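Local coordinates for protein hemin degrading factor (Pseudomonas aeruginosa, PDB 4MF9) that binds heme and probably degrades it, probably serving in the intracellular trafficking of heme taken up from the host, at residues A[72-84]-A[152-166]. Sequence-based numbering, arbitrary orientation.
Sequences ALGELGPIMALTR and VHKVFLAEASDVRAW
Met80 and Phe156 exchange two backbone hydrogen bonds, Met80 N to Phe156 O and Phe156 N to Met80 O, and their side chains leave the antiparallel pair of strands on the same face. The methionine chain starts anti to its own nitrogen (chi1 -176°) and then bends twice, which brings CE to 3.9 Å from CD1 of the Phe156 ring. Two residues on, Leu82 CD1 reaches Phe156 CE1 at 4.0 Å, so both side chains lie alongside the phenylalanine and point the same way. Leu82 and Lys154 form the next hydrogen-bonded pair; the lysine chain extends away to a salt bridge with Glu47.

The opposite face carries Ala81 and Val155, and Leu73 CD1 meets Val155 CG1 at 3.9 Å. Here too His153 ND1 donates to Thr83 OG1 (2.9 Å), with the hydroxyl near the ring plane. Tyr96 OH bonds the other ring nitrogen, NE2, so the imidazole is held at both nitrogens, and Gln273 OE1 bonds Thr83 OG1 from behind.

A type I turn runs from Ala158 to Ser161. Ser161 OG gives its proton to Pro78 O (2.7 Å) and accepts from Ala158 N (2.8 Å), while Asp162 N donates to Leu76 O from above the carbonyl plane. Leu76 spreads its two methyls, CD1 to Leu157 CD1 and CD2 to Ala165 CB.

The contact joins neighbouring central strands of a HemS/ChuX-type sheet. Its chemistry implies a division of labour: backbone bonds set the register, one hydroxyl ties the turn to strand 78-84, and a buried chain of hydrogen bonds from His153 through Thr83 to Gln273 links this sheet to strand 271-277 of the other.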
ATOM      1  N   ALA A  72      16.819  -8.411   7.417  1.00 20.58           N
ATOM      2  CA  ALA A  72      17.321  -7.849   8.676  1.00 21.96           C
ATOM      3  C   ALA A  72      16.228  -7.199   9.521  1.00 23.50           C
ATOM      4  O   ALA A  72      16.321  -7.174  10.752  1.00 21.64           O
ATOM      5  CB  ALA A  72      18.450  -6.856   8.411  1.00 13.93           C
ATOM      6  N   LEU A  73      15.190  -6.705   8.902  1.00 18.12           N
ATOM      7  CA  LEU A  73      14.145  -6.094   9.660  1.00 20.43           C
ATOM      8  C   LEU A  73      13.512  -7.083  10.588  1.00 19.50           C
ATOM      9  O   LEU A  73      12.890  -6.716  11.503  1.00 20.73           O
ATOM     10  CB  LEU A  73      13.101  -5.460   8.768  1.00 21.32           C
ATOM     11  CG  LEU A  73      13.546  -4.299   7.927  1.00 22.87           C
ATOM     12  CD1 LEU A  73      12.488  -3.755   6.974  1.00 18.30           C
ATOM     13  CD2 LEU A  73      14.142  -3.194   8.713  1.00 19.50           C
ATOM     14  N   GLY A  74      13.662  -8.349  10.265  1.00 20.01           N
ATOM     15  CA  GLY A  74      13.161  -9.402  11.133  1.00 24.07           C
ATOM     16  C   GLY A  74      13.850  -9.423  12.487  1.00 22.34           C
ATOM     17  O   GLY A  74      13.332  -9.990  13.449  1.00 24.77           O
ATOM     18  N   GLU A  75      15.010  -8.814  12.566  1.00 27.04           N
ATOM     19  CA  GLU A  75      15.791  -8.731  13.778  1.00 25.69           C
ATOM     20  C   GLU A  75      15.074  -7.865  14.822  1.00 24.65           C
ATOM     21  O   GLU A  75      15.328  -7.939  15.954  1.00 18.77           O
ATOM     22  CB  GLU A  75      17.201  -8.234  13.445  1.00 28.31           C
ATOM     23  CG  GLU A  75      18.088  -9.249  12.708  1.00 31.90           C
ATOM     24  CD  GLU A  75      19.298  -8.671  11.946  1.00 36.39           C
ATOM     25  OE1 GLU A  75      19.630  -7.502  12.081  1.00 32.67           O
ATOM     26  OE2 GLU A  75      19.924  -9.415  11.171  1.00 38.17           O
ATOM     27  N   LEU A  76      14.173  -7.028  14.353  1.00 23.14           N
ATOM     28  CA  LEU A  76      13.532  -6.021  15.190  1.00 21.27           C
ATOM     29  C   LEU A  76      12.330  -6.527  15.980  1.00 22.44           C
ATOM     30  O   LEU A  76      11.766  -5.782  16.778  1.00 23.91           O
ATOM     31  CB  LEU A  76      13.111  -4.826  14.334  1.00 19.30           C
ATOM     32  CG  LEU A  76      14.267  -4.166  13.586  1.00 19.81           C
ATOM     33  CD1 LEU A  76      13.754  -3.166  12.569  1.00 16.96           C
ATOM     34  CD2 LEU A  76      15.219  -3.490  14.561  1.00 24.35           C
ATOM     35  N   GLY A  77      11.934  -7.778  15.769  1.00 23.96           N
ATOM     36  CA  GLY A  77      10.749  -8.302  16.431  1.00 22.12           C
ATOM     37  C   GLY A  77       9.482  -7.671  15.891  1.00 18.65           C
ATOM     38  O   GLY A  77       9.466  -7.188  14.762  1.00 20.18           O
ATOM     39  N   PRO A  78       8.408  -7.682  16.687  1.00 22.52           N
ATOM     40  CA  PRO A  78       7.140  -7.097  16.240  1.00 21.66           C
ATOM     41  C   PRO A  78       7.284  -5.619  15.909  1.00 21.48           C
ATOM     42  O   PRO A  78       7.736  -4.832  16.746  1.00 22.72           O
ATOM     43  CB  PRO A  78       6.221  -7.278  17.457  1.00 17.28           C
ATOM     44  CG  PRO A  78       6.782  -8.463  18.164  1.00 19.85           C
ATOM     45  CD  PRO A  78       8.275  -8.357  17.991  1.00 24.82           C
ATOM     46  N   ILE A  79       6.893  -5.258  14.692  1.00 15.65           N
ATOM     47  CA  ILE A  79       6.902  -3.874  14.257  1.00 13.80           C
ATOM     48  C   ILE A  79       5.523  -3.469  13.771  1.00 15.09           C
ATOM     49  O   ILE A  79       4.560  -4.250  13.840  1.00 15.72           O
ATOM     50  CB  ILE A  79       7.907  -3.660  13.106  1.00 13.57           C
ATOM     51  CG1 ILE A  79       7.862  -4.829  12.117  1.00 12.88           C
ATOM     52  CG2 ILE A  79       9.325  -3.491  13.657  1.00 14.86           C
ATOM     53  CD1 ILE A  79       6.823  -4.671  10.984  1.00 12.25           C
ATOM     54  N   MET A  80       5.421  -2.277  13.258  1.00 11.62           N
ATOM     55  CA  MET A  80       4.270  -1.877  12.518  1.00 13.61           C
ATOM     56  C   MET A  80       4.667  -1.442  11.095  1.00 14.02           C
ATOM     57  O   MET A  80       5.504  -0.593  10.925  1.00 12.09           O
ATOM     58  CB  MET A  80       3.559  -0.750  13.234  1.00 13.16           C
ATOM     59  CG  MET A  80       2.292  -0.294  12.618  1.00 12.40           C
ATOM     60  SD  MET A  80       2.401   0.890  11.351  1.00 13.76           S
ATOM     61  CE  MET A  80       2.655   2.439  12.184  1.00 14.87           C
ATOM     62  N   ALA A  81       4.041  -2.056  10.120  1.00 11.93           N
ATOM     63  CA  ALA A  81       4.309  -1.763   8.719  1.00 10.36           C
ATOM     64  C   ALA A  81       3.255  -0.788   8.235  1.00 11.68           C
ATOM     65  O   ALA A  81       2.060  -0.963   8.524  1.00 11.80           O
ATOM     66  CB  ALA A  81       4.285  -3.049   7.882  1.00 12.64           C
ATOM     67  N   LEU A  82       3.684   0.237   7.506  1.00  9.29           N
ATOM     68  CA  LEU A  82       2.759   1.259   7.016  1.00  8.71           C
ATOM     69  C   LEU A  82       2.899   1.407   5.517  1.00  9.55           C
ATOM     70  O   LEU A  82       3.954   1.796   5.015  1.00  8.34           O
ATOM     71  CB  LEU A  82       3.018   2.615   7.686  1.00 11.85           C
ATOM     72  CG  LEU A  82       1.936   3.714   7.706  1.00 16.10           C
ATOM     73  CD1 LEU A  82       2.345   4.796   8.724  1.00 15.62           C
ATOM     74  CD2 LEU A  82       1.696   4.361   6.353  1.00 13.68           C
ATOM     75  N   THR A  83       1.821   1.105   4.796  1.00  6.81           N
ATOM     76  CA  THR A  83       1.805   1.269   3.348  1.00  8.62           C
ATOM     77  C   THR A  83       0.539   2.011   2.975  1.00  7.25           C
ATOM     78  O   THR A  83      -0.523   1.690   3.484  1.00  7.61           O
ATOM     79  CB  THR A  83       1.787  -0.091   2.666  1.00  9.85           C
ATOM     80  OG1 THR A  83       2.964  -0.808   3.048  1.00  8.42           O
ATOM     81  CG2 THR A  83       1.728   0.064   1.162  1.00  7.14           C
ATOM     82  N   ARG A  84       0.647   3.008   2.103  1.00  8.36           N
ATOM     83  CA  ARG A  84      -0.517   3.801   1.741  1.00  9.13           C
ATOM     84  C   ARG A  84      -0.463   4.251   0.298  1.00  8.51           C
ATOM     85  O   ARG A  84       0.556   4.136  -0.380  1.00 10.23           O
ATOM     86  CB  ARG A  84      -0.622   5.049   2.641  1.00 11.08           C
ATOM     87  CG  ARG A  84       0.481   6.072   2.360  1.00 14.91           C
ATOM     88  CD  ARG A  84       0.249   7.391   3.059  1.00 17.28           C
ATOM     89  NE  ARG A  84      -0.976   8.041   2.603  1.00 14.25           N
ATOM     90  CZ  ARG A  84      -1.591   9.012   3.270  1.00 21.51           C
ATOM     91  NH1 ARG A  84      -1.095   9.454   4.425  1.00 12.44           N
ATOM     92  NH2 ARG A  84      -2.704   9.543   2.784  1.00 15.97           N
ATOM     93  N   VAL A 152       7.301   4.921  -0.262  1.00  8.56           N
ATOM     94  CA  VAL A 152       6.959   3.599  -0.764  1.00  7.78           C
ATOM     95  C   VAL A 152       6.338   2.762   0.352  1.00  8.69           C
ATOM     96  O   VAL A 152       5.253   2.185   0.194  1.00 10.40           O
ATOM     97  CB  VAL A 152       8.198   2.878  -1.341  1.00  6.95           C
ATOM     98  CG1 VAL A 152       7.908   1.421  -1.512  1.00  8.45           C
ATOM     99  CG2 VAL A 152       8.575   3.477  -2.661  1.00  7.74           C
ATOM    100  N   HIS A 153       7.013   2.750   1.496  1.00  7.06           N
ATOM    101  CA  HIS A 153       6.761   1.783   2.553  1.00  6.64           C
ATOM    102  C   HIS A 153       7.534   2.236   3.787  1.00  7.98           C
ATOM    103  O   HIS A 153       8.679   2.706   3.666  1.00  8.13           O
ATOM    104  CB  HIS A 153       7.318   0.433   2.095  1.00  8.27           C
ATOM    105  CG  HIS A 153       7.070  -0.699   3.050  1.00  9.03           C
ATOM    106  ND1 HIS A 153       5.817  -1.021   3.524  1.00  7.19           N
ATOM    107  CD2 HIS A 153       7.925  -1.605   3.586  1.00  7.76           C
ATOM    108  CE1 HIS A 153       5.911  -2.070   4.330  1.00  7.41           C
ATOM    109  NE2 HIS A 153       7.177  -2.442   4.381  1.00  9.50           N
ATOM    110  N   LYS A 154       6.945   2.072   4.967  1.00  8.89           N
ATOM    111  CA  LYS A 154       7.655   2.429   6.206  1.00 10.02           C
ATOM    112  C   LYS A 154       7.462   1.325   7.220  1.00 10.53           C
ATOM    113  O   LYS A 154       6.398   0.700   7.259  1.00  9.16           O
ATOM    114  CB  LYS A 154       7.113   3.734   6.805  1.00 10.01           C
ATOM    115  CG  LYS A 154       7.329   4.951   5.949  1.00 10.32           C
ATOM    116  CD  LYS A 154       6.424   6.096   6.387  1.00 13.13           C
ATOM    117  CE  LYS A 154       6.780   7.366   5.628  1.00 12.96           C
ATOM    118  NZ  LYS A 154       5.808   8.452   5.889  1.00 15.20           N
ATOM    119  N   VAL A 155       8.476   1.087   8.049  1.00  8.38           N
ATOM    120  CA  VAL A 155       8.304   0.178   9.172  1.00  8.73           C
ATOM    121  C   VAL A 155       8.711   0.841  10.478  1.00 14.81           C
ATOM    122  O   VAL A 155       9.809   1.398  10.605  1.00  9.50           O
ATOM    123  CB  VAL A 155       8.902  -1.259   8.936  1.00 11.46           C
ATOM    124  CG1 VAL A 155       9.305  -1.478   7.471  1.00 11.58           C
ATOM    125  CG2 VAL A 155      10.007  -1.587   9.866  1.00 12.21           C
ATOM    126  N   PHE A 156       7.779   0.826  11.422  1.00 10.81           N
ATOM    127  CA  PHE A 156       7.946   1.542  12.673  1.00 14.89           C
ATOM    128  C   PHE A 156       8.220   0.578  13.807  1.00 15.34           C
ATOM    129  O   PHE A 156       7.541  -0.440  13.943  1.00 13.29           O
ATOM    130  CB  PHE A 156       6.687   2.362  12.970  1.00 11.76           C
ATOM    131  CG  PHE A 156       6.614   3.653  12.207  1.00 15.22           C
ATOM    132  CD1 PHE A 156       6.141   3.676  10.899  1.00 13.02           C
ATOM    133  CD2 PHE A 156       7.027   4.847  12.794  1.00 12.14           C
ATOM    134  CE1 PHE A 156       6.083   4.868  10.188  1.00 13.35           C
ATOM    135  CE2 PHE A 156       6.960   6.037  12.091  1.00 11.33           C
ATOM    136  CZ  PHE A 156       6.486   6.048  10.785  1.00 10.01           C
ATOM    137  N   LEU A 157       9.226   0.884  14.620  1.00 15.09           N
ATOM    138  CA  LEU A 157       9.408   0.135  15.855  1.00 16.76           C
ATOM    139  C   LEU A 157       8.263   0.469  16.820  1.00 18.50           C
ATOM    140  O   LEU A 157       7.809   1.610  16.893  1.00 21.02           O
ATOM    141  CB  LEU A 157      10.776   0.411  16.479  1.00 19.97           C
ATOM    142  CG  LEU A 157      11.935  -0.476  16.030  1.00 17.02           C
ATOM    143  CD1 LEU A 157      12.411  -0.144  14.612  1.00 14.53           C
ATOM    144  CD2 LEU A 157      13.075  -0.365  17.034  1.00 18.49           C
ATOM    145  N   ALA A 158       7.792  -0.494  17.554  1.00 20.62           N
ATOM    146  CA  ALA A 158       6.749  -0.234  18.494  1.00 28.99           C
ATOM    147  C   ALA A 158       7.091  -0.742  19.887  1.00 28.75           C
ATOM    148  O   ALA A 158       8.208  -1.024  20.158  1.00 30.67           O
ATOM    149  CB  ALA A 158       5.445  -0.768  17.999  1.00 31.04           C
ATOM    150  N   GLU A 159       6.090  -0.850  20.690  1.00 35.66           N
ATOM    151  CA  GLU A 159       6.193  -1.094  22.106  1.00 37.17           C
ATOM    152  C   GLU A 159       7.014  -2.347  22.335  1.00 38.64           C
ATOM    153  O   GLU A 159       7.791  -2.409  23.251  1.00 45.50           O
ATOM    154  CB  GLU A 159       4.766  -1.374  22.528  1.00 44.70           C
ATOM    155  CG  GLU A 159       3.809  -0.217  22.408  1.00 49.14           C
ATOM    156  CD  GLU A 159       3.076  -0.047  21.081  1.00 55.74           C
ATOM    157  OE1 GLU A 159       2.499   1.028  20.920  1.00 50.91           O
ATOM    158  OE2 GLU A 159       3.059  -0.921  20.194  1.00 46.89           O
ATOM    159  N   ALA A 160       6.867  -3.311  21.436  1.00 32.50           N
ATOM    160  CA  ALA A 160       7.311  -4.698  21.561  1.00 27.30           C
ATOM    161  C   ALA A 160       8.491  -5.056  20.654  1.00 30.66           C
ATOM    162  O   ALA A 160       8.838  -6.233  20.517  1.00 30.02           O
ATOM    163  CB  ALA A 160       6.149  -5.644  21.305  1.00 27.63           C
ATOM    164  N   SER A 161       9.095  -4.050  20.024  1.00 28.27           N
ATOM    165  CA  SER A 161      10.255  -4.286  19.163  1.00 26.13           C
ATOM    166  C   SER A 161      11.513  -4.548  19.984  1.00 27.82           C
ATOM    167  O   SER A 161      11.629  -4.070  21.108  1.00 31.86           O
ATOM    168  CB  SER A 161      10.496  -3.090  18.241  1.00 23.28           C
ATOM    169  OG  SER A 161       9.351  -2.785  17.467  1.00 22.96           O
ATOM    170  N   ASP A 162      12.475  -5.234  19.393  1.00 27.81           N
ATOM    171  CA  ASP A 162      13.748  -5.465  20.065  1.00 30.06           C
ATOM    172  C   ASP A 162      14.662  -4.272  19.854  1.00 32.92           C
ATOM    173  O   ASP A 162      15.461  -4.211  18.978  1.00 34.65           O
ATOM    174  CB  ASP A 162      14.432  -6.741  19.605  1.00 34.03           C
ATOM    175  CG  ASP A 162      15.780  -6.946  20.264  1.00 37.14           C
ATOM    176  OD1 ASP A 162      16.053  -6.266  21.230  1.00 41.73           O
ATOM    177  OD2 ASP A 162      16.559  -7.750  19.812  1.00 38.76           O
ATOM    178  N   VAL A 163      14.584  -3.305  20.736  1.00 35.10           N
ATOM    179  CA  VAL A 163      15.274  -2.058  20.536  1.00 32.89           C
ATOM    180  C   VAL A 163      16.767  -2.247  20.373  1.00 33.13           C
ATOM    181  O   VAL A 163      17.391  -1.495  19.733  1.00 32.88           O
ATOM    182  CB  VAL A 163      14.915  -1.034  21.627  1.00 40.63           C
ATOM    183  CG1 VAL A 163      15.403   0.342  21.276  1.00 35.93           C
ATOM    184  CG2 VAL A 163      13.413  -1.018  21.846  1.00 33.52           C
ATOM    185  N   ARG A 164      17.315  -3.268  20.955  1.00 36.05           N
ATOM    186  CA  ARG A 164      18.726  -3.469  20.847  1.00 38.93           C
ATOM    187  C   ARG A 164      19.220  -3.953  19.466  1.00 34.43           C
ATOM    188  O   ARG A 164      20.377  -4.003  19.229  1.00 31.62           O
ATOM    189  CB  ARG A 164      19.259  -4.300  22.000  1.00 38.77           C
ATOM    190  CG  ARG A 164      18.681  -5.655  22.061  1.00 47.01           C
ATOM    191  CD  ARG A 164      17.655  -5.754  23.190  1.00 53.35           C
ATOM    192  NE  ARG A 164      18.300  -5.724  24.478  1.00 53.70           N
ATOM    193  CZ  ARG A 164      18.595  -6.785  25.208  1.00 60.25           C
ATOM    194  NH1 ARG A 164      18.276  -8.015  24.808  1.00 55.23           N
ATOM    195  NH2 ARG A 164      19.224  -6.605  26.356  1.00 55.33           N
ATOM    196  N   ALA A 165      18.310  -4.294  18.581  1.00 28.13           N
ATOM    197  CA  ALA A 165      18.685  -4.698  17.236  1.00 30.06           C
ATOM    198  C   ALA A 165      18.910  -3.457  16.386  1.00 27.41           C
ATOM    199  O   ALA A 165      19.608  -3.504  15.376  1.00 29.18           O
ATOM    200  CB  ALA A 165      17.599  -5.588  16.630  1.00 31.38           C
ATOM    201  N   TRP A 166      18.325  -2.339  16.820  1.00 27.76           N
ATOM    202  CA  TRP A 166      18.328  -1.091  16.048  1.00 27.39           C
ATOM    203  C   TRP A 166      19.714  -0.583  15.617  1.00 26.39           C
ATOM    204  O   TRP A 166      20.012  -0.510  14.429  1.00 20.49           O
ATOM    205  CB  TRP A 166      17.578   0.004  16.812  1.00 21.24           C
ATOM    206  CG  TRP A 166      17.569   1.330  16.107  1.00 21.89           C
ATOM    207  CD1 TRP A 166      18.309   2.438  16.425  1.00 21.31           C
ATOM    208  CD2 TRP A 166      16.783   1.689  14.963  1.00 21.38           C
ATOM    209  NE1 TRP A 166      18.026   3.462  15.552  1.00 22.23           N
ATOM    210  CE2 TRP A 166      17.100   3.025  14.639  1.00 21.90           C
ATOM    211  CE3 TRP A 166      15.847   1.006  14.176  1.00 20.75           C
ATOM    212  CZ2 TRP A 166      16.503   3.698  13.567  1.00 16.38           C
ATOM    213  CZ3 TRP A 166      15.251   1.676  13.115  1.00 15.76           C
ATOM    214  CH2 TRP A 166      15.586   3.007  12.820  1.00 17.04           C
TER
HETATM  215  O   HOH W   1      20.489  -5.974  14.341  1.00 30.56           O
HETATM  216  O   HOH W   2       3.448   3.854   1.277  1.00  9.57           O